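Local structure of deseasin MCP-01 (Pseudoalteromonas sp., 3VV3) at residues A198-G201 / D206-Q209; P214-N219 / L242-M247; N165-N170 / L290-L295. The protein degrades collagen as a subtilisin-family serine protease, hydrolysing peptide bonds, probably by way of a Ser-His-Asp triad. All blocks are in the same frame, centred on the assembly; numbering follows the deposited sequence.

Contact 1. Residues A198-G201 / D206-Q209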
ATOM      1  N   ALA A 198     -13.845  -7.823  -5.220  1.00  3.85           N
ATOM      2  CA  ALA A 198     -12.489  -8.122  -4.759  1.00  6.27           C
ATOM      3  C   ALA A 198     -11.432  -7.514  -5.673  1.00  6.89           C
ATOM      4  O   ALA A 198     -11.618  -7.460  -6.882  1.00  8.39           O
ATOM      5  CB  ALA A 198     -12.284  -9.636  -4.662  1.00  8.10           C
ATOM      6  N   ALA A 199     -10.324  -7.080  -5.081  1.00  6.05           N
ATOM      7  CA  ALA A 199      -9.255  -6.405  -5.808  1.00  5.12           C
ATOM      8  C   ALA A 199      -8.360  -7.418  -6.508  1.00  5.03           C
ATOM      9  O   ALA A 199      -8.037  -8.462  -5.936  1.00  5.88           O
ATOM     10  CB  ALA A 199      -8.429  -5.583  -4.844  1.00  6.67           C
ATOM     11  N   ALA A 200      -7.929  -7.104  -7.728  1.00  4.51           N
ATOM     12  CA  ALA A 200      -7.137  -8.061  -8.496  1.00  5.56           C
ATOM     13  C   ALA A 200      -5.676  -8.156  -8.032  1.00  5.84           C
ATOM     14  O   ALA A 200      -5.007  -9.152  -8.302  1.00  5.72           O
ATOM     15  CB  ALA A 200      -7.206  -7.751  -9.996  1.00  6.43           C
ATOM     16  N   GLY A 201      -5.186  -7.130  -7.342  1.00  6.22           N
ATOM     17  CA  GLY A 201      -3.808  -7.119  -6.871  1.00  6.28           C
ATOM     18  C   GLY A 201      -2.921  -6.124  -7.608  1.00  4.95           C
ATOM     19  O   GLY A 201      -3.235  -5.742  -8.733  1.00  5.18           O
ATOM     20  N   ASP A 206      -0.281 -11.696 -14.656  1.00 10.96           N
ATOM     21  CA  ASP A 206      -1.470 -12.387 -15.150  1.00 10.68           C
ATOM     22  C   ASP A 206      -2.007 -13.370 -14.110  1.00  8.10           C
ATOM     23  O   ASP A 206      -1.349 -14.361 -13.785  1.00  9.28           O
ATOM     24  CB  ASP A 206      -1.092 -13.109 -16.451  1.00 10.88           C
ATOM     25  CG  ASP A 206      -2.180 -14.031 -16.963  1.00 15.70           C
ATOM     26  OD1 ASP A 206      -3.345 -13.901 -16.529  1.00 12.07           O
ATOM     27  OD2 ASP A 206      -1.857 -14.890 -17.815  1.00 17.24           O
ATOM     28  N   ASN A 207      -3.200 -13.093 -13.582  1.00  9.20           N
ATOM     29  CA  ASN A 207      -3.782 -13.913 -12.522  1.00  7.08           C
ATOM     30  C   ASN A 207      -4.291 -15.270 -13.008  1.00  8.71           C
ATOM     31  O   ASN A 207      -4.550 -16.159 -12.198  1.00  9.34           O
ATOM     32  CB  ASN A 207      -4.906 -13.167 -11.794  1.00  7.51           C
ATOM     33  CG  ASN A 207      -4.389 -12.057 -10.899  1.00  7.71           C
ATOM     34  OD1 ASN A 207      -3.184 -11.874 -10.749  1.00  7.82           O
ATOM     35  ND2 ASN A 207      -5.311 -11.318 -10.281  1.00  7.52           N
ATOM     36  N   ASP A 208      -4.436 -15.424 -14.321  1.00 10.67           N
ATOM     37  CA  ASP A 208      -4.802 -16.724 -14.871  1.00 11.15           C
ATOM     38  C   ASP A 208      -3.647 -17.713 -14.702  1.00 12.69           C
ATOM     39  O   ASP A 208      -3.871 -18.911 -14.547  1.00 13.60           O
ATOM     40  CB  ASP A 208      -5.215 -16.619 -16.343  1.00 11.01           C
ATOM     41  CG  ASP A 208      -6.598 -16.018 -16.523  1.00 14.19           C
ATOM     42  OD1 ASP A 208      -7.055 -15.280 -15.626  1.00 10.04           O
ATOM     43  OD2 ASP A 208      -7.234 -16.282 -17.569  1.00 14.86           O
ATOM     44  N   GLN A 209      -2.415 -17.207 -14.720  1.00 12.43           N
ATOM     45  CA  GLN A 209      -1.236 -18.060 -14.529  1.00 15.35           C
ATOM     46  C   GLN A 209      -0.713 -18.006 -13.102  1.00 19.23           C
ATOM     47  O   GLN A 209      -0.009 -18.913 -12.652  1.00 17.95           O
ATOM     48  CB  GLN A 209      -0.117 -17.634 -15.475  1.00 16.53           C
ATOM     49  CG  GLN A 209      -0.525 -17.590 -16.931  1.00 25.54           C
ATOM     50  CD  GLN A 209      -0.099 -18.824 -17.688  1.00 36.08           C
ATOM     51  OE1 GLN A 209       1.001 -19.342 -17.481  1.00 37.02           O
ATOM     52  NE2 GLN A 209      -0.964 -19.304 -18.580  1.00 40.84           N
TER
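Where strand 195-199 runs out of the central parallel sheet of this subtilase domain, A200 meets N207 of the loop that follows. The sequence here is the Ala-Ala-Gly that in subtilisins precedes the oxyanion-hole asparagine, so the contact probably lies beside the active site, and the neighbouring G201 N is hydrogen-bonded to T269 OG1. One bond joins the two segments: N207 ND2 donates to A200 O at 2.9 Å, with an N-H...O angle of 164°. The amide reaches the oxygen in the carbonyl plane, on a lone pair, with the C=O...N angle at 133°, and the oxygen in turn lies almost exactly in the plane of the amide. N207 CG stands anti to its own carbonyl carbon (chi1 -72°), which sends the amide across to A200. There ND2 also passes 4.0 Å from A200 CB, the one approach of side chain to side chain between the segments. Just before N207, D206 OD1 accepts from the backbone N of D208 at 2.9 Å in an Asx turn, the donor coming from above the carboxylate plane. The side chain of N207, in the middle of that turn, is packed by H212, S244 and V245. Both touching residues are buried. A buried carbonyl O and one N-H of a buried amide therefore pair with each other: A200 O receives a nearly straight bond, and the amide is held by one N-H pointed in its own plane at the carbonyl just past the strand end.

Contact 2. Residues P214-N219 / L242-M247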
ATOM      1  N   PRO A 214      -8.526 -13.167  -2.474  1.00  6.96           N
ATOM      2  CA  PRO A 214      -9.698 -13.937  -2.921  1.00  6.71           C
ATOM      3  C   PRO A 214     -10.184 -13.690  -4.353  1.00  8.58           C
ATOM      4  O   PRO A 214     -11.178 -14.299  -4.741  1.00  8.68           O
ATOM      5  CB  PRO A 214     -10.798 -13.496  -1.941  1.00  5.66           C
ATOM      6  CG  PRO A 214     -10.408 -12.076  -1.585  1.00  7.65           C
ATOM      7  CD  PRO A 214      -8.893 -12.108  -1.515  1.00  7.51           C
ATOM      8  N   SER A 215      -9.527 -12.838  -5.129  1.00  7.25           N
ATOM      9  CA  SER A 215     -10.086 -12.515  -6.449  1.00  7.72           C
ATOM     10  C   SER A 215     -10.171 -13.724  -7.389  1.00  8.98           C
ATOM     11  O   SER A 215     -11.062 -13.777  -8.233  1.00  9.84           O
ATOM     12  CB  SER A 215      -9.352 -11.349  -7.113  1.00 12.48           C
ATOM     13  OG  SER A 215      -7.991 -11.648  -7.288  1.00 11.00           O
ATOM     14  N   ASN A 216      -9.275 -14.699  -7.232  1.00  7.60           N
ATOM     15  CA  ASN A 216      -9.307 -15.895  -8.081  1.00  8.47           C
ATOM     16  C   ASN A 216     -10.343 -16.957  -7.685  1.00 10.85           C
ATOM     17  O   ASN A 216     -10.505 -17.948  -8.403  1.00 11.02           O
ATOM     18  CB  ASN A 216      -7.916 -16.548  -8.211  1.00  8.80           C
ATOM     19  CG  ASN A 216      -7.116 -16.021  -9.396  1.00  9.87           C
ATOM     20  OD1 ASN A 216      -6.702 -14.864  -9.416  1.00 10.43           O
ATOM     21  ND2 ASN A 216      -6.892 -16.877 -10.393  1.00 15.44           N
ATOM     22  N   TYR A 217     -11.038 -16.783  -6.559  1.00  6.97           N
ATOM     23  CA  TYR A 217     -12.088 -17.748  -6.222  1.00  7.68           C
ATOM     24  C   TYR A 217     -13.087 -17.784  -7.369  1.00  9.47           C
ATOM     25  O   TYR A 217     -13.472 -16.739  -7.885  1.00  8.76           O
ATOM     26  CB  TYR A 217     -12.781 -17.416  -4.898  1.00  7.36           C
ATOM     27  CG  TYR A 217     -11.937 -17.809  -3.713  1.00  5.58           C
ATOM     28  CD1 TYR A 217     -11.599 -19.146  -3.498  1.00  7.52           C
ATOM     29  CD2 TYR A 217     -11.461 -16.854  -2.821  1.00  4.45           C
ATOM     30  CE1 TYR A 217     -10.805 -19.520  -2.428  1.00  9.22           C
ATOM     31  CE2 TYR A 217     -10.669 -17.216  -1.744  1.00  7.62           C
ATOM     32  CZ  TYR A 217     -10.346 -18.555  -1.552  1.00  8.82           C
ATOM     33  OH  TYR A 217      -9.555 -18.927  -0.490  1.00  9.53           O
ATOM     34  N   GLU A 218     -13.485 -18.988  -7.778  1.00  9.14           N
ATOM     35  CA  GLU A 218     -14.365 -19.151  -8.939  1.00  9.39           C
ATOM     36  C   GLU A 218     -15.857 -19.005  -8.611  1.00 10.62           C
ATOM     37  O   GLU A 218     -16.726 -19.124  -9.489  1.00  9.30           O
ATOM     38  CB  GLU A 218     -14.084 -20.491  -9.614  1.00 14.42           C
ATOM     39  CG  GLU A 218     -12.704 -20.561 -10.266  1.00 16.46           C
ATOM     40  CD  GLU A 218     -12.387 -21.944 -10.792  1.00 29.73           C
ATOM     41  OE1 GLU A 218     -13.220 -22.855 -10.607  1.00 33.79           O
ATOM     42  OE2 GLU A 218     -11.305 -22.122 -11.389  1.00 37.71           O
ATOM     43  N   ASN A 219     -16.149 -18.728  -7.344  1.00  8.36           N
ATOM     44  CA  ASN A 219     -17.510 -18.455  -6.912  1.00  9.79           C
ATOM     45  C   ASN A 219     -18.184 -17.447  -7.846  1.00 11.04           C
ATOM     46  O   ASN A 219     -17.601 -16.419  -8.193  1.00  7.57           O
ATOM     47  CB  ASN A 219     -17.501 -17.934  -5.471  1.00  7.32           C
ATOM     48  CG  ASN A 219     -16.941 -18.946  -4.480  1.00  7.86           C
ATOM     49  OD1 ASN A 219     -17.657 -19.407  -3.590  1.00 12.51           O
ATOM     50  ND2 ASN A 219     -15.670 -19.298  -4.625  1.00  8.54           N
ATOM     51  N   LEU A 242      -7.604 -12.886 -18.099  1.00  8.34           N
ATOM     52  CA  LEU A 242      -8.653 -13.052 -19.109  1.00 10.80           C
ATOM     53  C   LEU A 242      -9.899 -13.752 -18.554  1.00 10.73           C
ATOM     54  O   LEU A 242     -11.029 -13.393 -18.897  1.00 10.28           O
ATOM     55  CB  LEU A 242      -8.108 -13.806 -20.332  1.00 11.59           C
ATOM     56  CG  LEU A 242      -9.107 -14.159 -21.432  1.00 12.76           C
ATOM     57  CD1 LEU A 242      -9.711 -12.908 -22.062  1.00 11.35           C
ATOM     58  CD2 LEU A 242      -8.421 -15.008 -22.492  1.00 14.24           C
ATOM     59  N   THR A 243      -9.694 -14.734 -17.683  1.00  9.98           N
ATOM     60  CA  THR A 243     -10.818 -15.457 -17.098  1.00 10.45           C
ATOM     61  C   THR A 243     -10.988 -15.174 -15.606  1.00 10.03           C
ATOM     62  O   THR A 243     -12.083 -15.352 -15.060  1.00  9.64           O
ATOM     63  CB  THR A 243     -10.703 -16.983 -17.327  1.00 13.16           C
ATOM     64  OG1 THR A 243      -9.565 -17.500 -16.625  1.00 12.10           O
ATOM     65  CG2 THR A 243     -10.566 -17.301 -18.820  1.00 14.29           C
ATOM     66  N   SER A 244      -9.920 -14.722 -14.951  1.00  9.07           N
ATOM     67  CA  SER A 244      -9.932 -14.581 -13.492  1.00  7.46           C
ATOM     68  C   SER A 244     -10.148 -13.146 -12.998  1.00  7.79           C
ATOM     69  O   SER A 244     -10.324 -12.918 -11.796  1.00  8.40           O
ATOM     70  CB  SER A 244      -8.647 -15.157 -12.884  1.00  9.38           C
ATOM     71  OG  SER A 244      -7.523 -14.374 -13.240  1.00  9.24           O
ATOM     72  N   VAL A 245     -10.121 -12.179 -13.910  1.00  5.06           N
ATOM     73  CA  VAL A 245     -10.472 -10.800 -13.566  1.00  7.23           C
ATOM     74  C   VAL A 245     -11.582 -10.339 -14.512  1.00  8.01           C
ATOM     75  O   VAL A 245     -11.563 -10.658 -15.701  1.00  6.49           O
ATOM     76  CB  VAL A 245      -9.243  -9.858 -13.634  1.00  7.00           C
ATOM     77  CG1 VAL A 245      -9.634  -8.422 -13.249  1.00  5.40           C
ATOM     78  CG2 VAL A 245      -8.136 -10.374 -12.714  1.00  5.10           C
ATOM     79  N   ASP A 246     -12.547  -9.588 -13.993  1.00  6.36           N
ATOM     80  CA  ASP A 246     -13.780  -9.341 -14.743  1.00  4.77           C
ATOM     81  C   ASP A 246     -13.837  -8.017 -15.500  1.00  7.58           C
ATOM     82  O   ASP A 246     -14.340  -7.961 -16.622  1.00  7.88           O
ATOM     83  CB  ASP A 246     -14.978  -9.447 -13.795  1.00  6.32           C
ATOM     84  CG  ASP A 246     -15.084 -10.813 -13.162  1.00  8.27           C
ATOM     85  OD1 ASP A 246     -15.043 -11.809 -13.922  1.00  7.95           O
ATOM     86  OD2 ASP A 246     -15.205 -10.892 -11.916  1.00  8.73           O
ATOM     87  N   MET A 247     -13.346  -6.952 -14.875  1.00  5.48           N
ATOM     88  CA  MET A 247     -13.462  -5.610 -15.444  1.00  7.33           C
ATOM     89  C   MET A 247     -12.531  -4.665 -14.695  1.00  7.73           C
ATOM     90  O   MET A 247     -11.876  -5.074 -13.743  1.00  6.40           O
ATOM     91  CB  MET A 247     -14.906  -5.109 -15.346  1.00  7.36           C
ATOM     92  CG  MET A 247     -15.414  -5.005 -13.904  1.00  7.01           C
ATOM     93  SD  MET A 247     -17.112  -4.389 -13.811  1.00  8.15           S
ATOM     94  CE  MET A 247     -16.910  -2.716 -14.421  1.00 12.21           C
TER
HETATM   95  O   HOH W   1      -8.137 -12.738 -10.052  1.00  6.61           O
HETATM   96  O   HOH W   2     -12.336 -14.211 -10.408  1.00 12.94           O
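The segment 242-247 meets S215 and N216 through S244. These two residues lie in a type I turn from P214 to Y217, closed by Y217 N on P214 O at 3.1 Å. Along the second segment, T243 OG1 is hydrogen-bonded to D208 OD2. S244 comes next and carries the whole direct contact. Its OG lies between the backbone N and the carbonyl carbon (chi1 68°) and turns to D208 OD1, which leaves the CB methylene facing the N216 amide, 3.5 Å from ND2. The S244 carbonyl reaches the opposite segment through water. One water donates to S244 O at 2.8 Å and to N216 OD1 at 2.6 Å, and accepts from S215 OG at 3.0 Å; S215 OG is also bonded to H212 ND1. A second water lies within hydrogen-bonding distance of both S215 O and S244 O, which are themselves 3.7 Å apart, but cannot serve every acceptor about it at once. The amide of N216 has further partners: ND2 donates one hydrogen to N207 O, while OD1 accepts from H212 N. With an alanine here, N207 O and H212 N would probably be left without their mates at N216, and the first water would lose one of its acceptors.

Past S244, V245 rests on A226, and D246 OD2 takes the backbone N of S224, tying the loop to strand 222-228. M247 then begins the edge strand 247-250, paired with A226 and packed on M300 of helix 292-301, whereas Y217, which closes the turn, lies against L182, A183 and I186 of helix 180-191.

Contact 3. Residues N165-N170 / L290-L295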
ATOM      1  N   ASN A 165     -30.490  -4.850   4.688  1.00  5.48           N
ATOM      2  CA  ASN A 165     -30.453  -4.785   3.226  1.00  5.82           C
ATOM      3  C   ASN A 165     -29.021  -4.695   2.696  1.00  8.32           C
ATOM      4  O   ASN A 165     -28.659  -3.754   1.990  1.00  6.61           O
ATOM      5  CB  ASN A 165     -31.291  -3.614   2.717  1.00  6.86           C
ATOM      6  CG  ASN A 165     -31.477  -3.636   1.217  1.00  9.44           C
ATOM      7  OD1 ASN A 165     -31.511  -4.701   0.594  1.00 11.27           O
ATOM      8  ND2 ASN A 165     -31.591  -2.452   0.622  1.00  9.95           N
ATOM      9  N   LEU A 166     -28.223  -5.697   3.037  1.00  6.09           N
ATOM     10  CA  LEU A 166     -26.799  -5.711   2.729  1.00  5.96           C
ATOM     11  C   LEU A 166     -26.519  -6.733   1.631  1.00  4.85           C
ATOM     12  O   LEU A 166     -26.583  -7.941   1.870  1.00  5.71           O
ATOM     13  CB  LEU A 166     -26.039  -6.075   4.008  1.00  5.28           C
ATOM     14  CG  LEU A 166     -24.513  -5.998   4.045  1.00  7.10           C
ATOM     15  CD1 LEU A 166     -24.074  -6.164   5.492  1.00  7.14           C
ATOM     16  CD2 LEU A 166     -23.876  -7.081   3.179  1.00  9.38           C
ATOM     17  N   ARG A 167     -26.215  -6.252   0.423  1.00  5.21           N
ATOM     18  CA  ARG A 167     -26.003  -7.135  -0.718  1.00  5.57           C
ATOM     19  C   ARG A 167     -24.686  -6.893  -1.442  1.00  4.52           C
ATOM     20  O   ARG A 167     -24.463  -7.446  -2.519  1.00  6.10           O
ATOM     21  CB  ARG A 167     -27.168  -7.025  -1.713  1.00  5.83           C
ATOM     22  CG  ARG A 167     -28.494  -7.518  -1.123  1.00  6.35           C
ATOM     23  CD  ARG A 167     -29.534  -7.686  -2.213  1.00  8.05           C
ATOM     24  NE  ARG A 167     -29.035  -8.561  -3.267  1.00  6.47           N
ATOM     25  CZ  ARG A 167     -29.543  -8.623  -4.493  1.00 10.58           C
ATOM     26  NH1 ARG A 167     -30.582  -7.865  -4.828  1.00  7.76           N
ATOM     27  NH2 ARG A 167     -29.001  -9.439  -5.384  1.00  7.35           N
ATOM     28  N   VAL A 168     -23.819  -6.074  -0.848  1.00  4.52           N
ATOM     29  CA  VAL A 168     -22.520  -5.771  -1.455  1.00  3.44           C
ATOM     30  C   VAL A 168     -21.431  -5.782  -0.398  1.00  3.50           C
ATOM     31  O   VAL A 168     -21.572  -5.150   0.652  1.00  4.14           O
ATOM     32  CB  VAL A 168     -22.501  -4.385  -2.143  1.00  5.30           C
ATOM     33  CG1 VAL A 168     -21.112  -4.124  -2.753  1.00  3.76           C
ATOM     34  CG2 VAL A 168     -23.592  -4.280  -3.214  1.00  7.48           C
ATOM     35  N   LEU A 169     -20.354  -6.518  -0.669  1.00  3.75           N
ATOM     36  CA  LEU A 169     -19.176  -6.509   0.188  1.00  3.89           C
ATOM     37  C   LEU A 169     -17.980  -5.992  -0.587  1.00  3.14           C
ATOM     38  O   LEU A 169     -17.728  -6.411  -1.725  1.00  6.53           O
ATOM     39  CB  LEU A 169     -18.857  -7.912   0.708  1.00  5.00           C
ATOM     40  CG  LEU A 169     -19.901  -8.499   1.642  1.00  3.66           C
ATOM     41  CD1 LEU A 169     -19.514  -9.934   1.991  1.00  5.39           C
ATOM     42  CD2 LEU A 169     -20.013  -7.622   2.889  1.00  7.15           C
ATOM     43  N   ASN A 170     -17.247  -5.079   0.039  1.00  3.30           N
ATOM     44  CA  ASN A 170     -16.014  -4.565  -0.531  1.00  4.56           C
ATOM     45  C   ASN A 170     -14.812  -5.257   0.098  1.00  4.69           C
ATOM     46  O   ASN A 170     -14.623  -5.214   1.323  1.00  4.53           O
ATOM     47  CB  ASN A 170     -15.921  -3.060  -0.304  1.00  3.77           C
ATOM     48  CG  ASN A 170     -14.704  -2.460  -0.959  1.00  4.00           C
ATOM     49  OD1 ASN A 170     -13.605  -2.467  -0.397  1.00  9.54           O
ATOM     50  ND2 ASN A 170     -14.884  -1.961  -2.160  1.00  2.15           N
ATOM     51  N   LEU A 290     -32.725  -7.134  -8.881  1.00  8.84           N
ATOM     52  CA  LEU A 290     -31.683  -7.868  -9.589  1.00  8.51           C
ATOM     53  C   LEU A 290     -31.129  -9.012  -8.742  1.00  8.74           C
ATOM     54  O   LEU A 290     -30.879  -8.838  -7.555  1.00 11.88           O
ATOM     55  CB  LEU A 290     -30.544  -6.916  -9.969  1.00  9.38           C
ATOM     56  CG  LEU A 290     -30.934  -5.773 -10.904  1.00 12.33           C
ATOM     57  CD1 LEU A 290     -29.838  -4.712 -10.991  1.00 11.08           C
ATOM     58  CD2 LEU A 290     -31.288  -6.316 -12.283  1.00 13.65           C
ATOM     59  N   THR A 291     -30.932 -10.177  -9.351  1.00  8.27           N
ATOM     60  CA  THR A 291     -30.203 -11.245  -8.675  1.00  7.68           C
ATOM     61  C   THR A 291     -28.749 -10.799  -8.593  1.00  9.55           C
ATOM     62  O   THR A 291     -28.340  -9.879  -9.295  1.00  7.00           O
ATOM     63  CB  THR A 291     -30.245 -12.566  -9.454  1.00 11.18           C
ATOM     64  OG1 THR A 291     -29.551 -12.410 -10.695  1.00  9.51           O
ATOM     65  CG2 THR A 291     -31.687 -13.006  -9.723  1.00 13.06           C
ATOM     66  N   THR A 292     -27.969 -11.453  -7.744  1.00  7.86           N
ATOM     67  CA  THR A 292     -26.557 -11.107  -7.607  1.00  9.18           C
ATOM     68  C   THR A 292     -25.827 -11.236  -8.940  1.00  9.31           C
ATOM     69  O   THR A 292     -25.035 -10.366  -9.328  1.00  8.58           O
ATOM     70  CB  THR A 292     -25.886 -12.015  -6.572  1.00  8.25           C
ATOM     71  OG1 THR A 292     -26.546 -11.851  -5.316  1.00 10.89           O
ATOM     72  CG2 THR A 292     -24.409 -11.666  -6.410  1.00  7.81           C
ATOM     73  N   LEU A 293     -26.087 -12.332  -9.637  1.00  8.25           N
ATOM     74  CA  LEU A 293     -25.464 -12.570 -10.930  1.00 10.06           C
ATOM     75  C   LEU A 293     -25.885 -11.521 -11.966  1.00  7.93           C
ATOM     76  O   LEU A 293     -25.083 -11.094 -12.787  1.00  8.82           O
ATOM     77  CB  LEU A 293     -25.800 -13.974 -11.432  1.00 12.34           C
ATOM     78  CG  LEU A 293     -25.227 -14.345 -12.803  1.00 22.84           C
ATOM     79  CD1 LEU A 293     -23.703 -14.245 -12.801  1.00 24.51           C
ATOM     80  CD2 LEU A 293     -25.679 -15.740 -13.215  1.00 31.92           C
ATOM     81  N   GLU A 294     -27.150 -11.117 -11.942  1.00 10.79           N
ATOM     82  CA  GLU A 294     -27.607 -10.067 -12.853  1.00  7.78           C
ATOM     83  C   GLU A 294     -26.898  -8.755 -12.571  1.00  9.35           C
ATOM     84  O   GLU A 294     -26.494  -8.043 -13.495  1.00  8.58           O
ATOM     85  CB  GLU A 294     -29.126  -9.876 -12.753  1.00  9.92           C
ATOM     86  CG  GLU A 294     -29.924 -10.960 -13.451  1.00 12.23           C
ATOM     87  CD  GLU A 294     -31.414 -10.873 -13.169  1.00 17.48           C
ATOM     88  OE1 GLU A 294     -31.808 -10.241 -12.160  1.00 10.96           O
ATOM     89  OE2 GLU A 294     -32.188 -11.454 -13.962  1.00 20.51           O
ATOM     90  N   LEU A 295     -26.755  -8.442 -11.284  1.00  7.92           N
ATOM     91  CA  LEU A 295     -26.035  -7.251 -10.846  1.00  7.34           C
ATOM     92  C   LEU A 295     -24.590  -7.271 -11.342  1.00  8.13           C
ATOM     93  O   LEU A 295     -24.094  -6.288 -11.906  1.00  8.43           O
ATOM     94  CB  LEU A 295     -26.062  -7.161  -9.322  1.00  6.54           C
ATOM     95  CG  LEU A 295     -25.353  -5.960  -8.697  1.00  7.44           C
ATOM     96  CD1 LEU A 295     -25.892  -4.659  -9.276  1.00  8.30           C
ATOM     97  CD2 LEU A 295     -25.516  -5.966  -7.167  1.00  6.19           C
TER
HETATM   98  O   HOH W   3     -25.932  -8.933  -4.927  1.00 13.06           O
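L290 O is gripped by both terminal nitrogens of R167, NH1 and NH2 each donating at 2.9 Å. The guanidinium meets this one oxygen end-on and nearly in its own plane, so the two N-H bonds converge on it and neither can be quite straight. NH1 arrives nearly along the C=O axis, at a C=O...N angle of 167°, whereas NH2 is tilted 21° from the carbonyl plane. Sharing one acceptor fixes the rotation of the group, and its positive charge would probably polarise the carbonyl. The bend at chi3 (55°) turns the end of the arginine so that NE can donate to D193 O while the terminal nitrogens face L290; the same edge passes the backbone of T291 and T292, with NH2 3.3 Å from T292 N, a pair of donors that do not bond.

The segment 165-170 runs into the middle strand of the seven-stranded parallel sheet of the subtilisin-like fold, and L290 lies just ahead of helix 292-301. The helix start is closed by a capping box: T291, at the N-cap, accepts from E294 N through OG1 at 3.0 Å, and T291 N gives its hydrogen to E294 OE1 at 2.9 Å. The arginine therefore holds the chain at the very entrance of the helix, on the carbonyl of the residue before the N-cap.

A water adds a second link, donating to R167 O at 3.2 Å and lying 3.0 Å from T292 OG1. Within the sheet, R167 pairs its backbone with L195 of the neighbouring strand; its side chain also touches K160 of helix 146-161. On the helix side, T292 rests against D193 and N221, and L290 packs on V283 of helix 269-284.

How the contacts relate
Contacts 1 and 2 are close neighbours, their centres about 7 Å apart, and follow one another along the chain; the carboxylate of D208 in contact 1 joins them, through the hydroxyls of contact 2. Contact 3 stands apart, its centre about 21 Å from that of contact 1 and 17 Å from that of contact 2, and the stretch of chain between its two segments contains both of them. The parallel sheet connects all three: strand 166-171 belongs to contact 3, its neighbour 195-199 to contact 1, and the edge strand 247-250 begins within contact 2. Contacts 1 and 2 thus join the loops that follow strands 195-199 and 222-228, and contact 3 fastens a helix beside the sheet.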